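Local coordinates for DNA binding protein (PDB 4NB5) that represses transport-system genes and its own gene as a homodimeric MarR-type regulator that binds directly to their promoter regions, at residues B[72-75]-B[79-82]. Sequence-based numbering, arbitrary orientation.
Sequences RMLI and FIER. With 2JT (1,3-dihydroxypropan-2-yl octadecanoate), chain E.
In the winged helix-turn-helix domain of this MarR-type regulator, L74 and I75, near the end of helix 64-77, pack on F79, I80 and R82, where the chain turns back into the first wing strand, 80-83. The turn is closed by one backbone hydrogen bond, F79 N to L74 O at 3.0 Å. I80 packs against both L74 and I75. Its CG1 stands between the backbone N and the carbonyl carbon (chi1 77°), which brings this branch up to the helix: CG1 meets I75 CG1 at 3.6 Å, the two side chains crossing at about a right angle, while CD1 continues to L74 CB at 3.7 Å. L74 also sends CD2 to within 4.3 Å of F79 CD2, approaching the ring obliquely. The far end of that ring belongs to the lipid pocket: F79 CZ lies 3.3 Å from C04 of the bound glycerol monostearate, the carbon carrying the ester oxygen. At the other end of the contact, the R82 chain bends at chi3 (-56°) and carries its guanidinium back across the tip of I75, NH2 lying 3.8 Å from CD1. L39 and L40 of helix 34-45 touch L74, L43 of that helix touches I80, and F93 of strand 92-95 touches both I75 and R82. E81 turns from the helix, and its OE2 is hydrogen-bonded to Q22 of another subunit. The contact thus grades from the buried side chains L74, F79 and I80 to the exposed R82; one backbone bond closes the turn, and the side-chain packing joins the probable DNA-reading helix to the wing, with F79 as a direct link to the lipid site.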
# COMPACT_ATOMS: atom_id res chain seq x y z
N ARG B 72 -8.91 6.94 8.55
CA ARG B 72 -7.49 6.60 8.47
C ARG B 72 -7.31 5.10 8.22
O ARG B 72 -6.46 4.70 7.43
CB ARG B 72 -6.79 7.01 9.77
CG ARG B 72 -5.28 6.82 9.76
CD ARG B 72 -4.65 7.38 11.03
NE ARG B 72 -5.19 8.71 11.35
CZ ARG B 72 -5.77 9.04 12.50
NH1 ARG B 72 -5.89 8.16 13.49
NH2 ARG B 72 -6.23 10.27 12.67
N MET B 73 -8.13 4.29 8.89
CA MET B 73 -8.06 2.84 8.72
C MET B 73 -8.42 2.44 7.29
O MET B 73 -7.74 1.62 6.68
CB MET B 73 -9.01 2.19 9.72
CG MET B 73 -8.98 0.68 9.72
SD MET B 73 -9.93 -0.02 11.09
CE MET B 73 -9.93 1.34 12.27
N LEU B 74 -9.50 3.01 6.77
CA LEU B 74 -9.93 2.67 5.42
C LEU B 74 -8.94 3.13 4.37
O LEU B 74 -8.83 2.52 3.31
CB LEU B 74 -11.32 3.26 5.13
CG LEU B 74 -12.48 2.66 5.94
CD1 LEU B 74 -13.78 3.37 5.60
CD2 LEU B 74 -12.62 1.16 5.71
N ILE B 75 -8.23 4.22 4.64
CA ILE B 75 -7.16 4.66 3.74
C ILE B 75 -6.03 3.63 3.77
O ILE B 75 -5.52 3.23 2.72
CB ILE B 75 -6.63 6.07 4.13
CG1 ILE B 75 -7.67 7.14 3.76
CG2 ILE B 75 -5.31 6.36 3.43
CD1 ILE B 75 -7.41 8.51 4.39
N PHE B 79 -9.03 1.46 0.53
CA PHE B 79 -10.36 1.63 -0.05
C PHE B 79 -10.75 3.06 -0.37
O PHE B 79 -11.47 3.31 -1.33
CB PHE B 79 -11.45 1.04 0.86
CG PHE B 79 -11.36 -0.45 1.05
CD1 PHE B 79 -11.51 -1.31 -0.02
CD2 PHE B 79 -11.15 -0.99 2.31
CE1 PHE B 79 -11.42 -2.68 0.15
CE2 PHE B 79 -11.07 -2.36 2.49
CZ PHE B 79 -11.21 -3.20 1.40
N ILE B 80 -10.31 4.01 0.46
CA ILE B 80 -10.71 5.40 0.29
C ILE B 80 -9.52 6.34 0.23
O ILE B 80 -8.39 5.94 0.53
CB ILE B 80 -11.69 5.87 1.40
CG1 ILE B 80 -10.94 6.15 2.71
CG2 ILE B 80 -12.80 4.85 1.59
CD1 ILE B 80 -11.85 6.73 3.82
N GLU B 81 -9.78 7.57 -0.18
CA GLU B 81 -8.73 8.57 -0.31
C GLU B 81 -9.16 9.88 0.32
O GLU B 81 -10.35 10.20 0.39
CB GLU B 81 -8.39 8.80 -1.78
CG GLU B 81 -9.55 9.30 -2.61
CD GLU B 81 -9.31 9.15 -4.10
OE1 GLU B 81 -8.30 8.52 -4.48
OE2 GLU B 81 -10.13 9.67 -4.89
N ARG B 82 -8.16 10.62 0.78
CA ARG B 82 -8.34 11.97 1.27
C ARG B 82 -8.23 12.92 0.09
O ARG B 82 -7.41 12.72 -0.81
CB ARG B 82 -7.24 12.26 2.29
CG ARG B 82 -7.41 13.54 3.09
CD ARG B 82 -6.25 13.71 4.07
NE ARG B 82 -6.12 12.56 4.96
CZ ARG B 82 -6.77 12.41 6.11
NH1 ARG B 82 -7.61 13.34 6.53
NH2 ARG B 82 -6.58 11.32 6.84
C10 2JT E . -12.16 -5.83 4.62
C13 2JT E . -11.70 -8.71 7.40
C15 2JT E . -12.06 -10.94 6.35
C17 2JT E . -12.08 -13.14 7.45
C20 2JT E . -15.49 -14.86 7.83
C21 2JT E . -15.62 -16.12 7.09
C22 2JT E . -16.95 -16.18 6.32
C24 2JT E . -19.37 -15.83 6.50
O01 2JT E . -9.43 -7.36 4.55
C02 2JT E . -9.96 -6.78 3.64
O03 2JT E . -9.24 -5.69 3.27
C04 2JT E . -8.79 -5.38 2.14
C05 2JT E . -8.56 -6.59 1.29
O06 2JT E . -9.35 -6.55 0.17
C07 2JT E . -7.50 -4.67 2.74
O08 2JT E . -6.81 -4.26 1.84
C09 2JT E . -11.50 -6.61 3.41
C11 2JT E . -12.66 -6.79 5.72
C12 2JT E . -11.49 -7.76 6.20
C14 2JT E . -11.10 -10.07 7.15
C16 2JT E . -11.69 -12.34 6.28
C18 2JT E . -13.51 -13.21 7.66
C19 2JT E . -14.04 -14.53 8.26
C23 2JT E . -18.16 -16.34 7.13
C25 2JT E . -20.39 -15.72 7.63